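Local coordinates for protein gdp-l-fucose synthetase (Naegleria fowleri, PDB 6AQZ) that probably catalyses the NADPH-dependent conversion of GDP-4-keto-6-deoxy-D-mannose to GDP-L-fucose by epimerisation and reduction, at residues Y80-A85 against R245-T250; T33-K38 against L238-A243; D135-E138 against E144-H147. All coordinates share one frame; numbering follows the deposited sequence.

Overall arrangement
Contacts 1 and 2 lie side by side in the nucleotide-binding core, their centres about 10 Å apart, and they touch where L84 and L247 meet F36 and G37. Both draw on helix 240-253, both reach the same mixed sheet, and both border NADP. Along the chain their segments alternate, in the order 33-38, 80-85, 238-243, 245-250, so the later part of the domain returns to pack on the first strand-helix units, which themselves carry the cofactor contacts. Contact 3 lies at the surface, within the loop between strand 123-127 and helix 156-179, and is nested inside both spans. Its centre is about 24 Å from that of contact 1 and 26 Å from that of contact 2.

Contact 1 of 3, residues Y80-A85 against R245-T250; sequences YVIHLA and RMLLWT. With NAP (NADP nicotinamide-adenine-dinucleotide phosphate), chain G.
The carbonyl oxygen of M246, next to the L247 that meets I82 and L84, takes two bonds from one residue a turn later: T250 OG1 reaches M246 O at 2.9 Å and T250 N at 3.0 Å, from opposite faces of the carbonyl plane. Threonine suits a buried helix position because its hydroxyl can fold back onto the preceding turn and find its partner there. Between the segments the contact is wholly apolar. L247 reaches out with its CG anti to the backbone N (chi1 173°), and its CD2 is the methyl that touches, 3.8 Å from I82 CG2 and 4.0 Å from L84 CD2. The end of L248 approaches as well, its CD2 lying 4.3 Å from I82 CD1. Branched aliphatic residues fit here, where a helix lies against a sheet in a buried layer. Strand 80-83 runs parallel between strands 26-30 and 123-127 of a Rossmann-type fold. I82 and L84 serve the face covered by helices 240-253 and 35-46, with F36 touching both L84 and L247, whereas V81 and H83 pack against helix 98-118. H83 is buried with both ring nitrogens satisfied, by T30 and N109. Where the strand gives way to loop, the chain meets NADP. The hydroxyl O3D of the nicotinamide ribose makes a weak hydrogen bond to L84 O at 3.2 Å, while A85 CA comes to 3.5 Å from the adenosine ribose oxygen O4B, a small residue allowing the loop to pass close to the sugar.

Contact 2 of 3, residues T33-K38 against L238-A243; sequences TGLFGK and LYSHDA. With NAP (NADP nicotinamide-adenine-dinucleotide phosphate), chain G.
F36 meets A243 with the rim of its ring rather than a face: CE1 lies 3.6 Å from A243 CB, and A243 O sits in the ring plane at the edge. CD2, the ring carbon across from CE1, is turned to the ribose oxygen O4D of NADP, so the phenyl group spans the distance from helix 240-253 to the cofactor. This follows from an uncommon twist of the ring, chi2 -7°, and the small alanine lets the rim come close to the helix. L35 also bridges protein and cofactor, by its two branches. Its CD1 rests 4.0 Å from S240 CB, and its CD2 lies 3.7 Å from N7N of the nicotinamide amide. The hydroxyl of S240, meanwhile, makes a weak hydrogen bond to F194 O.

Within 33-38 the pyrophosphate is gripped by backbone amides. L35 N donates to NADP O2A at 2.8 Å and 168°. F36 N donates to NADP O1N at 3.1 Å and 161°; the start of helix 35-46, with its dipole, probably favours these negative groups. G34, at the N-cap, brings its CA to 3.2 Å from O5B, a closeness that suits a residue without a side chain. Ahead of it, T33 OG1 gives its proton to the 2'-phosphate oxygen O1X at 2.6 Å and accepts one from the ribose hydroxyl O3B at 2.9 Å, one small hydroxyl serving both groups. Together with G32 and G37, this strand-turn-helix is consistent with the glycine-rich GxGxxG motif of Rossmann-type dinucleotide sites.

Contact 3 of 3, residues D135-E138 against E144-H147; sequences DKIE and EKLH
K145 and I137 supply the apolar part of this surface contact. I137 CD1 touches K145 CB at 3.9 Å, and I137 CG1 lies 4.1 Å from K145 CD, so the isoleucine meets the hydrocarbon stem of the lysine. With CG1 anti to its backbone N (chi1 -163°), I137 extends its longer branch toward that stem. A lysine suits the place, since its methylenes can cover an isoleucine while its amine stays at the edge of the contact. Both segments belong to the long loop that joins strand 123-127 to helix 156-179 in the Rossmann-type domain. Behind K145, L146 turns away into the protein, against L128, V132 and F133. H147 bonds D166 of the helix and packs on Y160 of the second subunit.

The polar part is a single hydrogen bond, K145 NZ to E138 O at 3.0 Å. The donor arrives at 130° to the C=O bond and tilted 32° from the carbonyl plane. A bend at chi3 of K145 carries the amine to this oxygen. As for charge, the carboxylate of E138 leads away, and its OE1 is 6.6 Å from K145 NZ, too far for a salt bridge although a weak long-range attraction is possible.

Contact 1 of 3, residues Y80-A85 against R245-T250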
loop_
_atom_site.group_PDB
_atom_site.type_symbol
_atom_site.label_atom_id
_atom_site.label_comp_id
_atom_site.label_asym_id
_atom_site.label_seq_id
_atom_site.Cartn_x
_atom_site.Cartn_y
_atom_site.Cartn_z
ATOM N N TYR A 80 -14.579 -6.491 -21.125
ATOM C CA TYR A 80 -14.549 -5.317 -20.273
ATOM C C TYR A 80 -14.855 -5.755 -18.856
ATOM O O TYR A 80 -15.553 -6.745 -18.638
ATOM C CB TYR A 80 -15.535 -4.245 -20.748
ATOM C CG TYR A 80 -15.114 -3.655 -22.083
ATOM C CD1 TYR A 80 -14.170 -2.640 -22.147
ATOM C CD2 TYR A 80 -15.614 -4.160 -23.290
ATOM C CE1 TYR A 80 -13.751 -2.118 -23.377
ATOM C CE2 TYR A 80 -15.200 -3.644 -24.526
ATOM C CZ TYR A 80 -14.277 -2.628 -24.559
ATOM O OH TYR A 80 -13.872 -2.101 -25.772
ATOM N N VAL A 81 -14.284 -5.043 -17.893
ATOM C CA VAL A 81 -14.512 -5.320 -16.487
ATOM C C VAL A 81 -14.794 -3.997 -15.785
ATOM O O VAL A 81 -14.037 -3.029 -15.939
ATOM C CB VAL A 81 -13.314 -6.062 -15.858
ATOM C CG1 VAL A 81 -13.406 -6.083 -14.321
ATOM C CG2 VAL A 81 -13.271 -7.470 -16.377
ATOM N N ILE A 82 -15.893 -3.949 -15.037
ATOM C CA ILE A 82 -16.159 -2.857 -14.110
ATOM C C ILE A 82 -15.993 -3.442 -12.716
ATOM O O ILE A 82 -16.775 -4.304 -12.303
ATOM C CB ILE A 82 -17.556 -2.254 -14.290
ATOM C CG1 ILE A 82 -17.747 -1.746 -15.719
ATOM C CG2 ILE A 82 -17.762 -1.111 -13.289
ATOM C CD1 ILE A 82 -19.099 -1.112 -15.929
ATOM N N HIS A 83 -14.966 -2.990 -11.994
ATOM C CA HIS A 83 -14.572 -3.573 -10.709
ATOM C C HIS A 83 -15.123 -2.690 -9.592
ATOM O O HIS A 83 -14.523 -1.675 -9.239
ATOM C CB HIS A 83 -13.051 -3.700 -10.644
ATOM C CG HIS A 83 -12.524 -4.083 -9.298
ATOM N ND1 HIS A 83 -13.146 -5.015 -8.490
ATOM C CD2 HIS A 83 -11.407 -3.695 -8.638
ATOM C CE1 HIS A 83 -12.451 -5.159 -7.377
ATOM N NE2 HIS A 83 -11.385 -4.378 -7.447
ATOM N N LEU A 84 -16.295 -3.063 -9.056
ATOM C CA LEU A 84 -16.913 -2.330 -7.961
ATOM C C LEU A 84 -16.822 -3.057 -6.624
ATOM O O LEU A 84 -17.043 -2.436 -5.585
ATOM C CB LEU A 84 -18.396 -2.045 -8.276
ATOM C CG LEU A 84 -18.718 -1.353 -9.621
ATOM C CD1 LEU A 84 -20.235 -1.232 -9.797
ATOM C CD2 LEU A 84 -18.079 0.000 -9.810
ATOM N N ALA A 85 -16.510 -4.343 -6.617
ATOM C CA ALA A 85 -16.495 -5.075 -5.362
ATOM C C ALA A 85 -15.437 -4.494 -4.433
ATOM O O ALA A 85 -14.341 -4.107 -4.865
ATOM C CB ALA A 85 -16.202 -6.556 -5.617
ATOM N N ARG A 245 -24.324 6.447 -15.036
ATOM C CA ARG A 245 -24.175 7.022 -16.370
ATOM C C ARG A 245 -22.777 7.623 -16.559
ATOM O O ARG A 245 -22.155 7.459 -17.620
ATOM C CB ARG A 245 -25.265 8.073 -16.617
ATOM C CG ARG A 245 -26.671 7.492 -16.780
ATOM C CD ARG A 245 -27.661 8.535 -17.281
ATOM N NE ARG A 245 -27.934 9.533 -16.257
ATOM C CZ ARG A 245 -27.764 10.844 -16.390
ATOM N NH1 ARG A 245 -27.296 11.365 -17.524
ATOM N NH2 ARG A 245 -28.065 11.634 -15.368
ATOM N N MET A 246 -22.266 8.309 -15.531
ATOM C CA MET A 246 -20.908 8.830 -15.574
ATOM C C MET A 246 -19.898 7.700 -15.678
ATOM O O MET A 246 -18.907 7.805 -16.419
ATOM C CB MET A 246 -20.635 9.663 -14.326
ATOM C CG MET A 246 -21.632 10.768 -14.153
ATOM S SD MET A 246 -21.586 11.529 -12.529
ATOM C CE MET A 246 -20.245 12.694 -12.723
ATOM N N LEU A 247 -20.136 6.610 -14.950
ATOM C CA LEU A 247 -19.236 5.466 -15.054
ATOM C C LEU A 247 -19.296 4.867 -16.452
ATOM O O LEU A 247 -18.264 4.486 -17.017
ATOM C CB LEU A 247 -19.576 4.415 -13.990
ATOM C CG LEU A 247 -18.898 3.038 -13.968
ATOM C CD1 LEU A 247 -17.354 3.144 -13.790
ATOM C CD2 LEU A 247 -19.462 2.228 -12.836
ATOM N N LEU A 248 -20.506 4.750 -17.018
ATOM C CA LEU A 248 -20.626 4.177 -18.356
ATOM C C LEU A 248 -19.989 5.078 -19.414
ATOM O O LEU A 248 -19.314 4.586 -20.324
ATOM C CB LEU A 248 -22.086 3.879 -18.670
ATOM C CG LEU A 248 -22.551 2.679 -17.834
ATOM C CD1 LEU A 248 -24.063 2.474 -17.934
ATOM C CD2 LEU A 248 -21.786 1.401 -18.172
ATOM N N TRP A 249 -20.182 6.393 -19.309
ATOM C CA TRP A 249 -19.443 7.302 -20.176
ATOM C C TRP A 249 -17.933 7.067 -20.065
ATOM O O TRP A 249 -17.223 7.036 -21.076
ATOM C CB TRP A 249 -19.798 8.752 -19.833
ATOM C CG TRP A 249 -18.994 9.732 -20.582
ATOM C CD1 TRP A 249 -19.318 10.335 -21.763
ATOM C CD2 TRP A 249 -17.698 10.232 -20.220
ATOM N NE1 TRP A 249 -18.308 11.176 -22.162
ATOM C CE2 TRP A 249 -17.302 11.139 -21.232
ATOM C CE3 TRP A 249 -16.836 10.001 -19.141
ATOM C CZ2 TRP A 249 -16.085 11.822 -21.194
ATOM C CZ3 TRP A 249 -15.609 10.676 -19.105
ATOM C CH2 TRP A 249 -15.249 11.569 -20.129
ATOM N N THR A 250 -17.435 6.880 -18.845
ATOM C CA THR A 250 -16.008 6.640 -18.632
ATOM C C THR A 250 -15.537 5.391 -19.372
ATOM O O THR A 250 -14.527 5.421 -20.070
ATOM C CB THR A 250 -15.729 6.548 -17.121
ATOM O OG1 THR A 250 -16.040 7.801 -16.496
ATOM C CG2 THR A 250 -14.272 6.194 -16.816
HETATM P PA NAP G . -22.083 -2.093 -1.525
HETATM O O1A NAP G . -21.706 -2.391 -0.105
HETATM O O2A NAP G . -23.416 -1.487 -1.874
HETATM O O5B NAP G . -21.915 -3.433 -2.477
HETATM C C5B NAP G . -20.574 -3.778 -2.461
HETATM C C4B NAP G . -20.423 -4.989 -3.422
HETATM O O4B NAP G . -19.187 -5.706 -3.170
HETATM C C3B NAP G . -21.635 -5.998 -3.292
HETATM O O3B NAP G . -21.959 -6.518 -4.554
HETATM C C2B NAP G . -20.989 -7.156 -2.518
HETATM O O2B NAP G . -21.460 -8.362 -2.844
HETATM C C1B NAP G . -19.547 -7.081 -3.178
HETATM N N9A NAP G . -18.561 -7.840 -2.417
HETATM C C8A NAP G . -18.048 -7.537 -1.172
HETATM N N7A NAP G . -17.140 -8.441 -0.737
HETATM C C5A NAP G . -17.083 -9.379 -1.754
HETATM C C6A NAP G . -16.336 -10.546 -1.887
HETATM N N6A NAP G . -15.450 -10.931 -0.881
HETATM N N1A NAP G . -16.424 -11.312 -3.002
HETATM C C2A NAP G . -17.304 -10.849 -3.939
HETATM N N3A NAP G . -18.097 -9.756 -3.947
HETATM C C4A NAP G . -17.955 -9.020 -2.819
HETATM O O3 NAP G . -20.832 -1.061 -1.920
HETATM P PN NAP G . -21.239 0.066 -2.968
HETATM O O1N NAP G . -21.829 -0.458 -4.220
HETATM O O2N NAP G . -21.709 1.346 -2.314
HETATM O O5D NAP G . -19.687 0.632 -3.545
HETATM C C5D NAP G . -19.106 -0.222 -4.447
HETATM C C4D NAP G . -17.849 0.502 -4.873
HETATM O O4D NAP G . -18.130 1.913 -4.854
HETATM C C3D NAP G . -16.730 0.251 -3.753
HETATM O O3D NAP G . -15.505 0.038 -4.366
HETATM C C2D NAP G . -16.753 1.563 -2.939
HETATM O O2D NAP G . -15.525 1.954 -2.462
HETATM C C1D NAP G . -17.166 2.578 -4.045
HETATM N N1N NAP G . -17.707 3.823 -3.428
HETATM C C2N NAP G . -18.969 3.874 -2.830
HETATM C C3N NAP G . -19.415 5.038 -2.240
HETATM C C7N NAP G . -20.765 5.071 -1.592
HETATM O O7N NAP G . -21.186 6.058 -0.964
HETATM N N7N NAP G . -21.591 3.945 -1.682
HETATM C C4N NAP G . -18.598 6.273 -2.201
HETATM C C5N NAP G . -17.260 6.120 -2.849
HETATM C C6N NAP G . -16.877 4.974 -3.416
HETATM P P2B NAP G . -22.910 -8.982 -1.867
HETATM O O1X NAP G . -23.954 -8.018 -2.341
HETATM O O2X NAP G . -22.990 -10.410 -2.409
HETATM O O3X NAP G . -22.382 -8.798 -0.475
#

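Contact 2 of 3, residues T33-K38 against L238-A243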
loop_
_atom_site.group_PDB
_atom_site.type_symbol
_atom_site.label_atom_id
_atom_site.label_comp_id
_atom_site.label_asym_id
_atom_site.label_seq_id
_atom_site.Cartn_x
_atom_site.Cartn_y
_atom_site.Cartn_z
ATOM N N THR A 33 -24.099 -6.396 -7.277
ATOM C CA THR A 33 -25.339 -6.510 -6.515
ATOM C C THR A 33 -25.493 -5.419 -5.459
ATOM O O THR A 33 -26.563 -5.326 -4.841
ATOM C CB THR A 33 -25.470 -7.895 -5.835
ATOM O OG1 THR A 33 -24.389 -8.108 -4.917
ATOM C CG2 THR A 33 -25.483 -9.028 -6.879
ATOM N N GLY A 34 -24.473 -4.580 -5.253
ATOM C CA GLY A 34 -24.545 -3.504 -4.283
ATOM C C GLY A 34 -25.159 -2.249 -4.872
ATOM O O GLY A 34 -25.633 -2.226 -6.009
ATOM N N LEU A 35 -25.050 -1.159 -4.112
ATOM C CA LEU A 35 -25.649 0.107 -4.533
ATOM C C LEU A 35 -25.209 0.536 -5.945
ATOM O O LEU A 35 -26.035 0.649 -6.865
ATOM C CB LEU A 35 -25.290 1.184 -3.506
ATOM C CG LEU A 35 -25.645 2.605 -3.914
ATOM C CD1 LEU A 35 -27.180 2.733 -4.009
ATOM C CD2 LEU A 35 -25.101 3.609 -2.944
ATOM N N PHE A 36 -23.900 0.731 -6.145
ATOM C CA PHE A 36 -23.391 1.224 -7.426
ATOM C C PHE A 36 -23.688 0.223 -8.537
ATOM O O PHE A 36 -24.163 0.599 -9.620
ATOM C CB PHE A 36 -21.877 1.507 -7.304
ATOM C CG PHE A 36 -21.322 2.549 -8.287
ATOM C CD1 PHE A 36 -22.104 3.088 -9.304
ATOM C CD2 PHE A 36 -20.008 2.969 -8.179
ATOM C CE1 PHE A 36 -21.589 4.015 -10.185
ATOM C CE2 PHE A 36 -19.465 3.921 -9.069
ATOM C CZ PHE A 36 -20.255 4.434 -10.073
ATOM N N GLY A 37 -23.480 -1.066 -8.255
ATOM C CA GLY A 37 -23.683 -2.089 -9.268
ATOM C C GLY A 37 -25.109 -2.154 -9.790
ATOM O O GLY A 37 -25.326 -2.294 -11.000
ATOM N N LYS A 38 -26.102 -2.103 -8.875
ATOM C CA LYS A 38 -27.507 -2.156 -9.289
ATOM C C LYS A 38 -27.871 -0.940 -10.131
ATOM O O LYS A 38 -28.716 -1.029 -11.022
ATOM C CB LYS A 38 -28.430 -2.249 -8.067
ATOM C CG LYS A 38 -28.258 -3.547 -7.268
ATOM C CD LYS A 38 -28.639 -4.789 -8.046
ATOM C CE LYS A 38 -30.130 -5.040 -7.951
ATOM N NZ LYS A 38 -30.488 -6.333 -8.574
ATOM N N LEU A 238 -24.200 12.250 -4.709
ATOM C CA LEU A 238 -24.365 11.856 -6.106
ATOM C C LEU A 238 -25.340 10.697 -6.200
ATOM O O LEU A 238 -25.105 9.640 -5.606
ATOM C CB LEU A 238 -23.022 11.482 -6.745
ATOM C CG LEU A 238 -23.056 11.153 -8.239
ATOM C CD1 LEU A 238 -23.603 12.361 -9.035
ATOM C CD2 LEU A 238 -21.661 10.756 -8.723
ATOM N N TYR A 239 -26.428 10.902 -6.947
ATOM C CA TYR A 239 -27.402 9.844 -7.200
ATOM C C TYR A 239 -26.748 8.677 -7.923
ATOM O O TYR A 239 -26.087 8.858 -8.949
ATOM C CB TYR A 239 -28.560 10.398 -8.041
ATOM C CG TYR A 239 -29.768 9.495 -8.196
ATOM C CD1 TYR A 239 -30.118 8.581 -7.207
ATOM C CD2 TYR A 239 -30.587 9.592 -9.322
ATOM C CE1 TYR A 239 -31.236 7.771 -7.345
ATOM C CE2 TYR A 239 -31.719 8.790 -9.472
ATOM C CZ TYR A 239 -32.039 7.881 -8.479
ATOM O OH TYR A 239 -33.145 7.074 -8.610
ATOM N N SER A 240 -26.986 7.467 -7.421
ATOM C CA SER A 240 -26.329 6.304 -8.004
ATOM C C SER A 240 -26.654 6.121 -9.485
ATOM O O SER A 240 -25.786 5.688 -10.249
ATOM C CB SER A 240 -26.695 5.058 -7.203
ATOM O OG SER A 240 -28.077 4.795 -7.310
ATOM N N HIS A 241 -27.880 6.439 -9.926
ATOM C CA HIS A 241 -28.154 6.311 -11.358
ATOM C C HIS A 241 -27.320 7.306 -12.178
ATOM O O HIS A 241 -26.824 6.969 -13.262
ATOM C CB HIS A 241 -29.642 6.495 -11.640
ATOM C CG HIS A 241 -30.494 5.408 -11.076
ATOM N ND1 HIS A 241 -31.866 5.391 -11.210
ATOM C CD2 HIS A 241 -30.171 4.298 -10.372
ATOM C CE1 HIS A 241 -32.351 4.316 -10.619
ATOM N NE2 HIS A 241 -31.345 3.640 -10.094
ATOM N N ASP A 242 -27.140 8.525 -11.667
ATOM C CA ASP A 242 -26.242 9.467 -12.321
ATOM C C ASP A 242 -24.798 8.958 -12.313
ATOM O O ASP A 242 -24.108 9.005 -13.343
ATOM C CB ASP A 242 -26.326 10.827 -11.639
ATOM C CG ASP A 242 -27.617 11.527 -11.886
ATOM O OD1 ASP A 242 -28.424 11.062 -12.729
ATOM O OD2 ASP A 242 -27.809 12.575 -11.238
ATOM N N ALA A 243 -24.333 8.444 -11.170
ATOM C CA ALA A 243 -22.979 7.893 -11.106
ATOM C C ALA A 243 -22.802 6.764 -12.113
ATOM O O ALA A 243 -21.737 6.638 -12.736
ATOM C CB ALA A 243 -22.666 7.387 -9.695
HETATM P PA NAP G . -22.083 -2.093 -1.525
HETATM O O1A NAP G . -21.706 -2.391 -0.105
HETATM O O2A NAP G . -23.416 -1.487 -1.874
HETATM O O5B NAP G . -21.915 -3.433 -2.477
HETATM C C5B NAP G . -20.574 -3.778 -2.461
HETATM C C4B NAP G . -20.423 -4.989 -3.422
HETATM O O4B NAP G . -19.187 -5.706 -3.170
HETATM C C3B NAP G . -21.635 -5.998 -3.292
HETATM O O3B NAP G . -21.959 -6.518 -4.554
HETATM C C2B NAP G . -20.989 -7.156 -2.518
HETATM O O2B NAP G . -21.460 -8.362 -2.844
HETATM C C1B NAP G . -19.547 -7.081 -3.178
HETATM N N9A NAP G . -18.561 -7.840 -2.417
HETATM C C8A NAP G . -18.048 -7.537 -1.172
HETATM N N7A NAP G . -17.140 -8.441 -0.737
HETATM C C5A NAP G . -17.083 -9.379 -1.754
HETATM C C6A NAP G . -16.336 -10.546 -1.887
HETATM N N6A NAP G . -15.450 -10.931 -0.881
HETATM N N1A NAP G . -16.424 -11.312 -3.002
HETATM C C2A NAP G . -17.304 -10.849 -3.939
HETATM N N3A NAP G . -18.097 -9.756 -3.947
HETATM C C4A NAP G . -17.955 -9.020 -2.819
HETATM O O3 NAP G . -20.832 -1.061 -1.920
HETATM P PN NAP G . -21.239 0.066 -2.968
HETATM O O1N NAP G . -21.829 -0.458 -4.220
HETATM O O2N NAP G . -21.709 1.346 -2.314
HETATM O O5D NAP G . -19.687 0.632 -3.545
HETATM C C5D NAP G . -19.106 -0.222 -4.447
HETATM C C4D NAP G . -17.849 0.502 -4.873
HETATM O O4D NAP G . -18.130 1.913 -4.854
HETATM C C3D NAP G . -16.730 0.251 -3.753
HETATM O O3D NAP G . -15.505 0.038 -4.366
HETATM C C2D NAP G . -16.753 1.563 -2.939
HETATM O O2D NAP G . -15.525 1.954 -2.462
HETATM C C1D NAP G . -17.166 2.578 -4.045
HETATM N N1N NAP G . -17.707 3.823 -3.428
HETATM C C2N NAP G . -18.969 3.874 -2.830
HETATM C C3N NAP G . -19.415 5.038 -2.240
HETATM C C7N NAP G . -20.765 5.071 -1.592
HETATM O O7N NAP G . -21.186 6.058 -0.964
HETATM N N7N NAP G . -21.591 3.945 -1.682
HETATM C C4N NAP G . -18.598 6.273 -2.201
HETATM C C5N NAP G . -17.260 6.120 -2.849
HETATM C C6N NAP G . -16.877 4.974 -3.416
HETATM P P2B NAP G . -22.910 -8.982 -1.867
HETATM O O1X NAP G . -23.954 -8.018 -2.341
HETATM O O2X NAP G . -22.990 -10.410 -2.409
HETATM O O3X NAP G . -22.382 -8.798 -0.475
#

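Contact 3 of 3, residues D135-E138 against E144-H147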
loop_
_atom_site.group_PDB
_atom_site.type_symbol
_atom_site.label_atom_id
_atom_site.label_comp_id
_atom_site.label_asym_id
_atom_site.label_seq_id
_atom_site.Cartn_x
_atom_site.Cartn_y
_atom_site.Cartn_z
ATOM N N ASP A 135 -5.006 13.509 4.411
ATOM C CA ASP A 135 -5.667 14.278 5.453
ATOM C C ASP A 135 -5.253 15.745 5.416
ATOM O O ASP A 135 -6.101 16.631 5.547
ATOM C CB ASP A 135 -5.389 13.669 6.826
ATOM C CG ASP A 135 -6.236 14.301 7.900
ATOM O OD1 ASP A 135 -7.473 14.362 7.700
ATOM O OD2 ASP A 135 -5.680 14.731 8.931
ATOM N N LYS A 136 -3.959 16.033 5.272
ATOM C CA LYS A 136 -3.512 17.419 5.118
ATOM C C LYS A 136 -3.614 17.773 3.636
ATOM O O LYS A 136 -2.834 17.285 2.813
ATOM C CB LYS A 136 -2.097 17.612 5.663
ATOM N N ILE A 137 -4.595 18.602 3.285
ATOM C CA ILE A 137 -4.893 18.838 1.880
ATOM C C ILE A 137 -5.600 20.176 1.765
ATOM O O ILE A 137 -6.215 20.657 2.721
ATOM C CB ILE A 137 -5.741 17.677 1.289
ATOM C CG1 ILE A 137 -5.709 17.684 -0.235
ATOM C CG2 ILE A 137 -7.199 17.776 1.733
ATOM C CD1 ILE A 137 -6.269 16.411 -0.830
ATOM N N GLU A 138 -5.491 20.789 0.599
ATOM C CA GLU A 138 -6.154 22.050 0.334
ATOM C C GLU A 138 -7.431 21.765 -0.449
ATOM O O GLU A 138 -7.419 20.962 -1.387
ATOM C CB GLU A 138 -5.223 22.972 -0.451
ATOM C CG GLU A 138 -3.970 23.349 0.317
ATOM C CD GLU A 138 -4.050 24.760 0.854
ATOM O OE1 GLU A 138 -3.527 25.682 0.191
ATOM O OE2 GLU A 138 -4.663 24.953 1.925
ATOM N N GLU A 144 -5.078 14.599 -8.721
ATOM C CA GLU A 144 -3.621 14.509 -8.682
ATOM C C GLU A 144 -3.073 14.481 -7.261
ATOM O O GLU A 144 -1.924 14.088 -7.064
ATOM C CB GLU A 144 -2.998 15.699 -9.427
ATOM N N LYS A 145 -3.877 14.834 -6.267
ATOM C CA LYS A 145 -3.433 14.864 -4.882
ATOM C C LYS A 145 -3.590 13.531 -4.149
ATOM O O LYS A 145 -3.219 13.443 -2.973
ATOM C CB LYS A 145 -4.206 15.952 -4.151
ATOM C CG LYS A 145 -3.876 17.327 -4.668
ATOM C CD LYS A 145 -4.924 18.319 -4.225
ATOM C CE LYS A 145 -4.345 19.701 -4.036
ATOM N NZ LYS A 145 -5.433 20.613 -3.631
ATOM N N LEU A 146 -4.027 12.484 -4.846
ATOM C CA LEU A 146 -4.334 11.197 -4.226
ATOM C C LEU A 146 -3.215 10.656 -3.317
ATOM O O LEU A 146 -3.503 10.153 -2.223
ATOM C CB LEU A 146 -4.665 10.192 -5.330
ATOM C CG LEU A 146 -4.939 8.765 -4.881
ATOM C CD1 LEU A 146 -6.141 8.706 -3.918
ATOM C CD2 LEU A 146 -5.208 7.908 -6.095
ATOM N N HIS A 147 -1.943 10.738 -3.738
ATOM C CA HIS A 147 -0.854 10.104 -2.982
ATOM C C HIS A 147 0.029 11.107 -2.254
ATOM O O HIS A 147 1.100 10.738 -1.761
ATOM C CB HIS A 147 0.021 9.251 -3.907
ATOM C CG HIS A 147 -0.735 8.198 -4.651
ATOM N ND1 HIS A 147 -1.100 6.994 -4.084
ATOM C CD2 HIS A 147 -1.187 8.163 -5.926
ATOM C CE1 HIS A 147 -1.761 6.270 -4.970
ATOM N NE2 HIS A 147 -1.834 6.957 -6.095
#